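Local structure of Svp1-like protein 2 (Kluyveromyces lactis, 4V16) at residues K35-Y40 with H79-V84; S117-K120 with N126-T129; D244-H249 with I296-R301; L309-N312 with V317-L320. The protein probably binds phosphoinositides such as phosphatidylinositol 3,5-bisphosphate through its beta-propeller, so associating with membranes, and is probably involved in mitochondrial or peroxisomal functions. All blocks are in the same frame, centred on the assembly; numbering follows the deposited sequence.

How the contacts relate
The chain forms a seven-bladed beta-propeller in which each blade is a four-stranded antiparallel sheet. The contacts follow one another along the chain. Contact 1 packs the first blade against the second, contact 2 lies within the third, contact 3 joins the sixth to the seventh, and contact 4 is a hairpin of the seventh. Contacts 2 and 4 are farthest apart, their centres about 45 Å from each other. Contacts 3 and 4 touch through Leu248 and Leu320, and strands 293-298 and 303-312 are neighbours in one sheet. Contacts 1 and 3 join neighbouring blades; contacts 2 and 4 pair backbones within one. In this construct strand 247-252 leads into an engineered Gly-Ser linker that replaces loop 6CD.

Contact 1 of 4, residues K35-Y40 with H79-V84; sequences KSFDIY and HIWDDV
Phe37 sets the edge of its ring over one face of the Trp81 indole. This is a T-shaped, edge-to-face pair. The centroids of the Phe37 ring and the five-membered ring of Trp81 are 5.7 Å apart, and the planes stand at 86°. The touch is narrow and is made by the far corner of the phenyl ring: Phe37 CZ lies 4.0 Å from Trp81 CD1. Trp81 NE1 is nearly as close to the same corner. Phe37 CG sits between its backbone N and carbonyl carbon (chi1 68°), while Trp81 CG is turned opposite its backbone N (chi1 180°). These two torsions send the rings out from their strands toward each other. The rings bridge backbones that are well separated, with the CA atoms of Phe37 and Trp81 11.5 Å apart. Strand 36-41 belongs to the first blade of the propeller and strand 77-82 to the second. Met49 and Gln51 of strand 46-52 also pack on Phe37, and Phe70 packs on Trp81. Just past the rings, Val84 N donates to Asp82 OD1 at 3.1 Å, which makes an Asx turn where strand 77-82 ends. Asp82 OD1 also accepts from Asn66 ND2 and Lys85 N. These two segments therefore meet by aromatic packing, without a polar bond, and the weakly positive C-H rim of the phenyl ring is probably favoured over the electron-rich indole face.

Contact 2 of 4, residues S117-K120 with N126-T129; sequences SIFK and NKIT
Phe119 and Lys127 lie side by side with their side chains pointing the same way. Lys127 CG is 3.5 Å from Phe119 CE2, and Lys127 CE stays near the far end of the ring. The lysine chain is extended through chi2 and bends at chi3 (78°), which keeps its carbons along the phenyl ring. Its NZ forms a salt bridge with Asp131, whose other carboxylate oxygen is bonded to Ser117 OG, a hydroxyl also bonded to Gln112 NE2. With an alanine in place of Phe119, the carbons of Lys127 would probably lose their apolar partner, leaving mainly the Asp131 salt bridge to steer that chain. Ile118 and Thr129 cross at a slant, with Ile118 CD1 3.9 Å from Thr129 CG2. Ile128 points toward the strand, and its CD1 touches Lys120 CA at 3.7 Å. Two backbone bonds hold the segments together. Ile128 N donates to Ile118 O at 3.0 Å in a nearly straight bond (170°), while Lys120 N donates to Asn126 O at 2.8 Å with more bend. Phe119 and Lys127 form a single beta bridge. Segment 126-129 thus runs beside the last residues of strand 115-120 within the third blade. It lies in the loop leading to strand 132-133, and strand 107-112 pairs with strand 115-120 through Ser117 and Phe119.

Contact 3 of 4, residues D244-H249 with I296-R301; sequences DKWTLH and IVWPNR
Trp246 and Trp298 share one first torsion: each CG lies opposite its own carbonyl carbon, chi1 being -56° in Trp246 and -58° in Trp298. These torsions carry both indoles in between the sixth and seventh blades of the beta-propeller, where their six-membered rings meet. Trp246 CZ3 lies 3.8 Å from Trp298 CZ3. The rings meet at a slant, their planes inclined at 58°. Trp246 comes to the edge of the Trp298 ring, with CE3 near its plane. Trp246 lies in the turn before the strand that carries Leu248. Asp244 O sits above one face of the Trp246 ring, toward its rim, and Ile296 CG2 lies over one face of Trp298. NE1 of the buried Trp298 is bonded to Asp305 OD2 on strand 303-312, which helps to hold the indole in place. Ile228 on strand 227-232 also packs on Trp246, and Leu303 on Trp298. No hydrogen bond crosses between the two segments. Farther along the strands the same seam continues with a looser aliphatic touch: Leu248 CD1 is 4.5 Å from Ile296 CD1.

Contact 4 of 4, residues L309-N312 with V317-L320; sequences LNYN and VWWL
Leu309, Tyr311, Trp318 and Leu320 form the apolar side of a beta hairpin in the last blade of the propeller. Leu309 CG rests 3.6 Å from Trp318 CE3, and Leu309 CD1 lies 3.9 Å from Leu320 CD2. Tyr311 leans over one face of the Trp318 indole, with CD1 above the ring. The two rings meet at a slant of 47°. Tyr311 CB adds a CH-pi contact, 4.0 Å from the centroid of the Trp318 six-membered ring. Trp318 also touches Cys271 and Lys238 of the sixth blade. A serine in place of Trp318 would probably leave Tyr311 without the surface it covers and open a gap beside Leu309. On the other face of the hairpin, Trp319 CG sits between its backbone N and carbonyl carbon (chi1 88°), which folds the indole across to Asn310. Asn310 CB stands over the six-membered ring of Trp319, 3.3 Å from the centroid, in a second CH-pi contact. Next to it Val317 CG2 packs on Asn312 CB. Strands 303-312 and 317-327 run antiparallel, and Asn310-Trp319 and Asn312-Val317 are the hydrogen-bonded pairs. Asn312 OD1 accepts from Asp314 N in the turn. Near that turn Asn312 N donates almost straight (176°) to Val317 O at 2.9 Å.

Contact 1 of 4, residues K35-Y40 with H79-V84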
loop_
_atom_site.group_PDB
_atom_site.type_symbol
_atom_site.label_atom_id
_atom_site.label_comp_id
_atom_site.label_asym_id
_atom_site.label_seq_id
_atom_site.Cartn_x
_atom_site.Cartn_y
_atom_site.Cartn_z
ATOM N N LYS A 35 9.722 19.872 6.704
ATOM C CA LYS A 35 10.018 20.396 8.032
ATOM C C LYS A 35 9.781 19.365 9.139
ATOM O O LYS A 35 10.384 19.452 10.209
ATOM C CB LYS A 35 9.182 21.640 8.293
ATOM N N SER A 36 8.911 18.392 8.887
ATOM C CA SER A 36 8.535 17.429 9.920
ATOM C C SER A 36 7.925 16.154 9.348
ATOM O O SER A 36 7.847 15.978 8.134
ATOM C CB SER A 36 7.536 18.068 10.888
ATOM O OG SER A 36 6.279 18.271 10.261
ATOM N N PHE A 37 7.509 15.262 10.244
ATOM C CA PHE A 37 6.644 14.148 9.875
ATOM C C PHE A 37 5.595 13.957 10.970
ATOM O O PHE A 37 5.901 14.041 12.160
ATOM C CB PHE A 37 7.451 12.863 9.634
ATOM C CG PHE A 37 8.082 12.275 10.870
ATOM C CD1 PHE A 37 7.353 11.456 11.718
ATOM C CD2 PHE A 37 9.418 12.505 11.155
ATOM C CE1 PHE A 37 7.936 10.904 12.845
ATOM C CE2 PHE A 37 10.006 11.952 12.279
ATOM C CZ PHE A 37 9.264 11.150 13.123
ATOM N N ASP A 38 4.351 13.733 10.552
ATOM C CA ASP A 38 3.220 13.652 11.471
ATOM C C ASP A 38 2.474 12.327 11.318
ATOM O O ASP A 38 2.501 11.712 10.251
ATOM C CB ASP A 38 2.253 14.818 11.232
ATOM C CG ASP A 38 2.952 16.168 11.191
ATOM O OD1 ASP A 38 3.981 16.296 10.494
ATOM O OD2 ASP A 38 2.463 17.110 11.851
ATOM N N ILE A 39 1.813 11.897 12.391
ATOM C CA ILE A 39 0.960 10.712 12.362
ATOM C C ILE A 39 -0.479 11.100 12.693
ATOM O O ILE A 39 -0.718 11.909 13.590
ATOM C CB ILE A 39 1.442 9.634 13.352
ATOM C CG1 ILE A 39 2.910 9.297 13.081
ATOM C CG2 ILE A 39 0.569 8.382 13.245
ATOM C CD1 ILE A 39 3.500 8.271 14.020
ATOM N N TYR A 40 -1.427 10.515 11.967
ATOM C CA TYR A 40 -2.845 10.826 12.134
ATOM C C TYR A 40 -3.683 9.564 12.302
ATOM O O TYR A 40 -3.343 8.509 11.771
ATOM C CB TYR A 40 -3.373 11.607 10.925
ATOM C CG TYR A 40 -2.593 12.852 10.567
ATOM C CD1 TYR A 40 -1.427 12.774 9.816
ATOM C CD2 TYR A 40 -3.035 14.108 10.957
ATOM C CE1 TYR A 40 -0.715 13.913 9.479
ATOM C CE2 TYR A 40 -2.332 15.251 10.625
ATOM C CZ TYR A 40 -1.174 15.149 9.886
ATOM O OH TYR A 40 -0.472 16.287 9.553
ATOM N N HIS A 79 16.622 5.216 8.936
ATOM C CA HIS A 79 16.532 5.335 10.388
ATOM C C HIS A 79 15.396 4.489 10.947
ATOM O O HIS A 79 14.378 4.294 10.286
ATOM C CB HIS A 79 16.319 6.795 10.797
ATOM C CG HIS A 79 17.407 7.718 10.346
ATOM N ND1 HIS A 79 18.366 8.213 11.205
ATOM C CD2 HIS A 79 17.685 8.243 9.130
ATOM C CE1 HIS A 79 19.188 8.999 10.535
ATOM N NE2 HIS A 79 18.797 9.035 9.274
ATOM N N ILE A 80 15.586 3.985 12.164
ATOM C CA ILE A 80 14.501 3.399 12.940
ATOM C C ILE A 80 14.298 4.270 14.176
ATOM O O ILE A 80 15.062 4.195 15.139
ATOM C CB ILE A 80 14.787 1.942 13.353
ATOM C CG1 ILE A 80 15.080 1.077 12.124
ATOM C CG2 ILE A 80 13.608 1.370 14.130
ATOM C CD1 ILE A 80 13.930 0.970 11.141
ATOM N N TRP A 81 13.262 5.098 14.128
ATOM C CA TRP A 81 13.018 6.118 15.140
ATOM C C TRP A 81 12.116 5.595 16.259
ATOM O O TRP A 81 11.093 4.961 16.001
ATOM C CB TRP A 81 12.395 7.350 14.474
ATOM C CG TRP A 81 12.079 8.500 15.389
ATOM C CD1 TRP A 81 10.866 8.801 15.940
ATOM C CD2 TRP A 81 12.984 9.517 15.832
ATOM N NE1 TRP A 81 10.963 9.938 16.707
ATOM C CE2 TRP A 81 12.253 10.396 16.657
ATOM C CE3 TRP A 81 14.342 9.766 15.617
ATOM C CZ2 TRP A 81 12.836 11.505 17.267
ATOM C CZ3 TRP A 81 14.920 10.868 16.224
ATOM C CH2 TRP A 81 14.167 11.724 17.038
ATOM N N ASP A 82 12.517 5.852 17.501
ATOM C CA ASP A 82 11.707 5.505 18.661
ATOM C C ASP A 82 10.851 6.709 19.039
ATOM O O ASP A 82 11.369 7.788 19.327
ATOM C CB ASP A 82 12.594 5.072 19.830
ATOM C CG ASP A 82 11.807 4.423 20.957
ATOM O OD1 ASP A 82 10.686 4.883 21.250
ATOM O OD2 ASP A 82 12.313 3.446 21.549
ATOM N N ASP A 83 9.538 6.510 19.047
ATOM C CA ASP A 83 8.591 7.612 19.168
ATOM C C ASP A 83 8.448 8.133 20.601
ATOM O O ASP A 83 7.997 9.261 20.809
ATOM C CB ASP A 83 7.222 7.169 18.637
ATOM C CG ASP A 83 6.264 8.326 18.449
ATOM O OD1 ASP A 83 6.733 9.477 18.320
ATOM O OD2 ASP A 83 5.038 8.080 18.421
ATOM N N VAL A 84 8.823 7.317 21.584
ATOM C CA VAL A 84 8.724 7.724 22.985
ATOM C C VAL A 84 10.088 8.179 23.501
ATOM O O VAL A 84 10.181 9.165 24.235
ATOM C CB VAL A 84 8.164 6.584 23.881
ATOM C CG1 VAL A 84 8.984 5.313 23.759
ATOM C CG2 VAL A 84 8.085 7.032 25.331
#

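Contact 2 of 4, residues S117-K120 with N126-T129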
loop_
_atom_site.group_PDB
_atom_site.type_symbol
_atom_site.label_atom_id
_atom_site.label_comp_id
_atom_site.label_asym_id
_atom_site.label_seq_id
_atom_site.Cartn_x
_atom_site.Cartn_y
_atom_site.Cartn_z
ATOM N N SER A 117 15.979 -5.779 -0.343
ATOM C CA SER A 117 16.800 -6.143 0.811
ATOM C C SER A 117 15.921 -6.480 2.009
ATOM O O SER A 117 14.871 -5.869 2.207
ATOM C CB SER A 117 17.759 -5.008 1.170
ATOM O OG SER A 117 18.563 -4.652 0.061
ATOM N N ILE A 118 16.362 -7.448 2.809
ATOM C CA ILE A 118 15.604 -7.904 3.968
ATOM C C ILE A 118 16.476 -7.906 5.224
ATOM O O ILE A 118 17.349 -8.763 5.384
ATOM C CB ILE A 118 15.030 -9.318 3.735
ATOM C CG1 ILE A 118 14.129 -9.320 2.495
ATOM C CG2 ILE A 118 14.254 -9.793 4.966
ATOM C CD1 ILE A 118 13.623 -10.696 2.090
ATOM N N PHE A 119 16.229 -6.941 6.106
ATOM C CA PHE A 119 16.946 -6.841 7.375
ATOM C C PHE A 119 16.098 -7.401 8.515
ATOM O O PHE A 119 14.895 -7.606 8.362
ATOM C CB PHE A 119 17.319 -5.388 7.678
ATOM C CG PHE A 119 18.067 -4.705 6.569
ATOM C CD1 PHE A 119 17.388 -4.156 5.491
ATOM C CD2 PHE A 119 19.447 -4.601 6.607
ATOM C CE1 PHE A 119 18.074 -3.523 4.470
ATOM C CE2 PHE A 119 20.137 -3.967 5.589
ATOM C CZ PHE A 119 19.449 -3.430 4.518
ATOM N N LYS A 120 16.736 -7.641 9.657
ATOM C CA LYS A 120 16.040 -8.092 10.858
ATOM C C LYS A 120 15.476 -6.899 11.620
ATOM O O LYS A 120 16.116 -5.848 11.696
ATOM C CB LYS A 120 16.990 -8.892 11.757
ATOM C CG LYS A 120 16.385 -9.345 13.082
ATOM C CD LYS A 120 17.455 -9.880 14.016
ATOM C CE LYS A 120 16.865 -10.313 15.349
ATOM N NZ LYS A 120 17.908 -10.796 16.300
ATOM N N ASN A 126 20.578 -6.765 11.157
ATOM C CA ASN A 126 21.415 -7.196 10.039
ATOM C C ASN A 126 20.608 -7.804 8.896
ATOM O O ASN A 126 19.425 -8.108 9.053
ATOM C CB ASN A 126 22.448 -8.214 10.523
ATOM C CG ASN A 126 21.815 -9.526 10.956
ATOM O OD1 ASN A 126 20.843 -9.544 11.712
ATOM N ND2 ASN A 126 22.360 -10.632 10.466
ATOM N N LYS A 127 21.259 -7.990 7.749
ATOM C CA LYS A 127 20.626 -8.637 6.604
ATOM C C LYS A 127 20.469 -10.127 6.879
ATOM O O LYS A 127 21.390 -10.774 7.379
ATOM C CB LYS A 127 21.439 -8.417 5.327
ATOM C CG LYS A 127 21.935 -6.996 5.154
ATOM C CD LYS A 127 22.469 -6.735 3.753
ATOM C CE LYS A 127 21.344 -6.532 2.750
ATOM N NZ LYS A 127 21.835 -5.932 1.477
ATOM N N ILE A 128 19.301 -10.664 6.544
ATOM C CA ILE A 128 18.972 -12.051 6.850
ATOM C C ILE A 128 19.239 -12.965 5.658
ATOM O O ILE A 128 19.479 -14.161 5.822
ATOM C CB ILE A 128 17.496 -12.180 7.274
ATOM C CG1 ILE A 128 17.230 -11.292 8.491
ATOM C CG2 ILE A 128 17.144 -13.637 7.585
ATOM C CD1 ILE A 128 15.785 -11.240 8.902
ATOM N N THR A 129 19.199 -12.393 4.461
ATOM C CA THR A 129 19.369 -13.167 3.241
ATOM C C THR A 129 20.127 -12.375 2.188
ATOM O O THR A 129 20.320 -11.166 2.328
ATOM C CB THR A 129 18.012 -13.590 2.660
ATOM O OG1 THR A 129 18.215 -14.325 1.446
ATOM C CG2 THR A 129 17.154 -12.360 2.377
#

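Contact 3 of 4, residues D244-H249 with I296-R301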
loop_
_atom_site.group_PDB
_atom_site.type_symbol
_atom_site.label_atom_id
_atom_site.label_comp_id
_atom_site.label_asym_id
_atom_site.label_seq_id
_atom_site.Cartn_x
_atom_site.Cartn_y
_atom_site.Cartn_z
ATOM N N ASP A 244 -6.680 6.161 -13.047
ATOM C CA ASP A 244 -6.320 7.529 -13.401
ATOM C C ASP A 244 -7.492 8.214 -14.109
ATOM O O ASP A 244 -7.446 9.412 -14.383
ATOM C CB ASP A 244 -5.057 7.557 -14.271
ATOM C CG ASP A 244 -5.256 6.917 -15.634
ATOM O OD1 ASP A 244 -6.311 6.292 -15.864
ATOM O OD2 ASP A 244 -4.342 7.030 -16.478
ATOM N N LYS A 245 -8.533 7.439 -14.411
ATOM C CA LYS A 245 -9.830 7.997 -14.797
ATOM C C LYS A 245 -10.477 8.675 -13.594
ATOM O O LYS A 245 -11.415 9.456 -13.740
ATOM C CB LYS A 245 -10.762 6.907 -15.326
ATOM C CG LYS A 245 -10.889 6.824 -16.833
ATOM C CD LYS A 245 -12.170 6.087 -17.195
ATOM C CE LYS A 245 -12.206 5.669 -18.652
ATOM N NZ LYS A 245 -13.491 4.986 -18.981
ATOM N N TRP A 246 -9.972 8.344 -12.406
ATOM C CA TRP A 246 -10.468 8.882 -11.143
ATOM C C TRP A 246 -11.897 8.425 -10.895
ATOM O O TRP A 246 -12.774 9.208 -10.531
ATOM C CB TRP A 246 -10.351 10.405 -11.122
ATOM C CG TRP A 246 -8.951 10.825 -11.379
ATOM C CD1 TRP A 246 -8.493 11.582 -12.413
ATOM C CD2 TRP A 246 -7.805 10.475 -10.597
ATOM N NE1 TRP A 246 -7.132 11.738 -12.319
ATOM C CE2 TRP A 246 -6.685 11.066 -11.211
ATOM C CE3 TRP A 246 -7.617 9.722 -9.433
ATOM C CZ2 TRP A 246 -5.397 10.932 -10.700
ATOM C CZ3 TRP A 246 -6.338 9.590 -8.927
ATOM C CH2 TRP A 246 -5.244 10.191 -9.561
ATOM N N THR A 247 -12.101 7.129 -11.104
ATOM C CA THR A 247 -13.326 6.446 -10.725
ATOM C C THR A 247 -12.994 5.428 -9.639
ATOM O O THR A 247 -12.061 4.635 -9.789
ATOM C CB THR A 247 -13.980 5.734 -11.926
ATOM O OG1 THR A 247 -14.239 6.683 -12.969
ATOM C CG2 THR A 247 -15.285 5.061 -11.515
ATOM N N LEU A 248 -13.745 5.464 -8.542
ATOM C CA LEU A 248 -13.590 4.488 -7.470
ATOM C C LEU A 248 -14.450 3.261 -7.754
ATOM O O LEU A 248 -15.674 3.363 -7.845
ATOM C CB LEU A 248 -13.966 5.106 -6.120
ATOM C CG LEU A 248 -14.008 4.167 -4.908
ATOM C CD1 LEU A 248 -12.655 3.521 -4.670
ATOM C CD2 LEU A 248 -14.467 4.924 -3.669
ATOM N N HIS A 249 -13.801 2.110 -7.906
ATOM C CA HIS A 249 -14.492 0.839 -8.120
ATOM C C HIS A 249 -14.487 -0.008 -6.854
ATOM O O HIS A 249 -13.617 0.144 -5.997
ATOM C CB HIS A 249 -13.837 0.048 -9.253
ATOM C CG HIS A 249 -13.829 0.761 -10.568
ATOM N ND1 HIS A 249 -14.833 0.614 -11.500
ATOM C CD2 HIS A 249 -12.933 1.620 -11.111
ATOM C CE1 HIS A 249 -14.560 1.355 -12.559
ATOM N NE2 HIS A 249 -13.413 1.975 -12.349
ATOM N N ILE A 296 -10.251 7.963 1.089
ATOM C CA ILE A 296 -9.289 8.297 0.042
ATOM C C ILE A 296 -8.479 9.512 0.474
ATOM O O ILE A 296 -9.039 10.585 0.693
ATOM C CB ILE A 296 -9.977 8.605 -1.304
ATOM C CG1 ILE A 296 -10.921 7.471 -1.712
ATOM C CG2 ILE A 296 -8.936 8.845 -2.394
ATOM C CD1 ILE A 296 -10.246 6.128 -1.904
ATOM N N VAL A 297 -7.166 9.340 0.597
ATOM C CA VAL A 297 -6.280 10.432 0.990
ATOM C C VAL A 297 -5.641 11.077 -0.237
ATOM O O VAL A 297 -5.033 10.392 -1.060
ATOM C CB VAL A 297 -5.177 9.941 1.945
ATOM C CG1 VAL A 297 -4.130 11.025 2.170
ATOM C CG2 VAL A 297 -5.789 9.506 3.270
ATOM N N TRP A 298 -5.782 12.395 -0.345
ATOM C CA TRP A 298 -5.221 13.149 -1.461
ATOM C C TRP A 298 -3.996 13.942 -1.001
ATOM O O TRP A 298 -4.137 14.917 -0.263
ATOM C CB TRP A 298 -6.267 14.094 -2.050
ATOM C CG TRP A 298 -7.507 13.402 -2.529
ATOM C CD1 TRP A 298 -8.686 13.276 -1.854
ATOM C CD2 TRP A 298 -7.692 12.742 -3.788
ATOM N NE1 TRP A 298 -9.595 12.580 -2.614
ATOM C CE2 TRP A 298 -9.010 12.240 -3.805
ATOM C CE3 TRP A 298 -6.874 12.527 -4.902
ATOM C CZ2 TRP A 298 -9.528 11.537 -4.892
ATOM C CZ3 TRP A 298 -7.390 11.827 -5.981
ATOM C CH2 TRP A 298 -8.705 11.340 -5.966
ATOM N N PRO A 299 -2.789 13.533 -1.433
ATOM C CA PRO A 299 -1.567 14.171 -0.922
ATOM C C PRO A 299 -1.422 15.648 -1.292
ATOM O O PRO A 299 -1.196 16.470 -0.403
ATOM C CB PRO A 299 -0.443 13.348 -1.562
ATOM C CG PRO A 299 -1.053 12.714 -2.758
ATOM C CD PRO A 299 -2.486 12.465 -2.404
ATOM N N ASN A 300 -1.543 15.978 -2.574
ATOM C CA ASN A 300 -1.314 17.349 -3.026
ATOM C C ASN A 300 -2.323 18.341 -2.446
ATOM O O ASN A 300 -1.957 19.456 -2.072
ATOM C CB ASN A 300 -1.341 17.413 -4.554
ATOM C CG ASN A 300 -0.130 16.746 -5.190
ATOM O OD1 ASN A 300 0.943 16.669 -4.588
ATOM N ND2 ASN A 300 -0.296 16.264 -6.416
ATOM N N ARG A 301 -3.585 17.932 -2.363
ATOM C CA ARG A 301 -4.633 18.796 -1.824
ATOM C C ARG A 301 -4.695 18.724 -0.302
ATOM O O ARG A 301 -5.425 19.493 0.326
ATOM C CB ARG A 301 -5.994 18.414 -2.407
ATOM C CG ARG A 301 -6.029 18.377 -3.924
ATOM C CD ARG A 301 -6.936 19.451 -4.499
ATOM N NE ARG A 301 -8.353 19.179 -4.265
ATOM C CZ ARG A 301 -9.042 18.216 -4.872
ATOM N NH1 ARG A 301 -8.449 17.408 -5.743
ATOM N NH2 ARG A 301 -10.329 18.051 -4.598
#

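Contact 4 of 4, residues L309-N312 with V317-L320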
loop_
_atom_site.group_PDB
_atom_site.type_symbol
_atom_site.label_atom_id
_atom_site.label_comp_id
_atom_site.label_asym_id
_atom_site.label_seq_id
_atom_site.Cartn_x
_atom_site.Cartn_y
_atom_site.Cartn_z
ATOM N N LEU A 309 -20.219 2.628 2.058
ATOM C CA LEU A 309 -20.635 1.614 1.098
ATOM C C LEU A 309 -22.008 1.076 1.482
ATOM O O LEU A 309 -22.123 0.215 2.353
ATOM C CB LEU A 309 -19.606 0.483 1.035
ATOM C CG LEU A 309 -19.875 -0.642 0.032
ATOM C CD1 LEU A 309 -20.011 -0.105 -1.384
ATOM C CD2 LEU A 309 -18.764 -1.678 0.098
ATOM N N ASN A 310 -23.045 1.593 0.830
ATOM C CA ASN A 310 -24.423 1.243 1.162
ATOM C C ASN A 310 -24.922 0.021 0.398
ATOM O O ASN A 310 -24.418 -0.295 -0.678
ATOM C CB ASN A 310 -25.347 2.429 0.886
ATOM C CG ASN A 310 -25.195 3.538 1.907
ATOM O OD1 ASN A 310 -25.096 3.284 3.108
ATOM N ND2 ASN A 310 -25.173 4.779 1.433
ATOM N N TYR A 311 -25.918 -0.654 0.964
ATOM C CA TYR A 311 -26.509 -1.834 0.346
ATOM C C TYR A 311 -28.021 -1.852 0.538
ATOM O O TYR A 311 -28.517 -1.692 1.654
ATOM C CB TYR A 311 -25.897 -3.112 0.924
ATOM C CG TYR A 311 -26.436 -4.382 0.304
ATOM C CD1 TYR A 311 -26.089 -4.745 -0.989
ATOM C CD2 TYR A 311 -27.290 -5.220 1.012
ATOM C CE1 TYR A 311 -26.577 -5.903 -1.564
ATOM C CE2 TYR A 311 -27.783 -6.382 0.445
ATOM C CZ TYR A 311 -27.424 -6.719 -0.844
ATOM O OH TYR A 311 -27.906 -7.871 -1.420
ATOM N N ASN A 312 -28.743 -2.040 -0.562
ATOM C CA ASN A 312 -30.192 -2.182 -0.527
ATOM C C ASN A 312 -30.577 -3.655 -0.627
ATOM O O ASN A 312 -30.497 -4.257 -1.699
ATOM C CB ASN A 312 -30.833 -1.381 -1.660
ATOM C CG ASN A 312 -32.347 -1.437 -1.634
ATOM O OD1 ASN A 312 -32.951 -1.863 -0.648
ATOM N ND2 ASN A 312 -32.970 -0.999 -2.720
ATOM N N VAL A 317 -28.587 -4.263 -4.383
ATOM C CA VAL A 317 -27.717 -3.328 -5.094
ATOM C C VAL A 317 -26.853 -2.507 -4.138
ATOM O O VAL A 317 -27.319 -2.058 -3.088
ATOM C CB VAL A 317 -28.529 -2.357 -5.973
ATOM C CG1 VAL A 317 -29.114 -3.087 -7.172
ATOM C CG2 VAL A 317 -29.627 -1.681 -5.160
ATOM N N TRP A 318 -25.592 -2.320 -4.515
ATOM C CA TRP A 318 -24.660 -1.501 -3.748
ATOM C C TRP A 318 -24.540 -0.110 -4.365
ATOM O O TRP A 318 -24.701 0.051 -5.575
ATOM C CB TRP A 318 -23.278 -2.148 -3.698
ATOM C CG TRP A 318 -23.233 -3.519 -3.106
ATOM C CD1 TRP A 318 -23.532 -4.696 -3.731
ATOM C CD2 TRP A 318 -22.837 -3.862 -1.774
ATOM N NE1 TRP A 318 -23.353 -5.749 -2.866
ATOM C CE2 TRP A 318 -22.928 -5.263 -1.659
ATOM C CE3 TRP A 318 -22.419 -3.118 -0.668
ATOM C CZ2 TRP A 318 -22.619 -5.934 -0.479
ATOM C CZ3 TRP A 318 -22.111 -3.787 0.503
ATOM C CH2 TRP A 318 -22.214 -5.180 0.588
ATOM N N TRP A 319 -24.248 0.888 -3.536
ATOM C CA TRP A 319 -23.963 2.227 -4.043
ATOM C C TRP A 319 -23.065 2.993 -3.072
ATOM O O TRP A 319 -23.172 2.842 -1.854
ATOM C CB TRP A 319 -25.266 2.995 -4.308
ATOM C CG TRP A 319 -25.816 3.759 -3.136
ATOM C CD1 TRP A 319 -25.454 5.013 -2.727
ATOM C CD2 TRP A 319 -26.845 3.328 -2.237
ATOM N NE1 TRP A 319 -26.187 5.383 -1.626
ATOM C CE2 TRP A 319 -27.048 4.367 -1.306
ATOM C CE3 TRP A 319 -27.611 2.165 -2.127
ATOM C CZ2 TRP A 319 -27.983 4.275 -0.278
ATOM C CZ3 TRP A 319 -28.539 2.075 -1.105
ATOM C CH2 TRP A 319 -28.718 3.123 -0.194
ATOM N N LEU A 320 -22.174 3.808 -3.631
ATOM C CA LEU A 320 -21.224 4.585 -2.842
ATOM C C LEU A 320 -21.743 5.989 -2.552
ATOM O O LEU A 320 -22.431 6.592 -3.376
ATOM C CB LEU A 320 -19.881 4.674 -3.571
ATOM C CG LEU A 320 -18.982 3.441 -3.490
ATOM C CD1 LEU A 320 -17.897 3.511 -4.553
ATOM C CD2 LEU A 320 -18.368 3.325 -2.104
#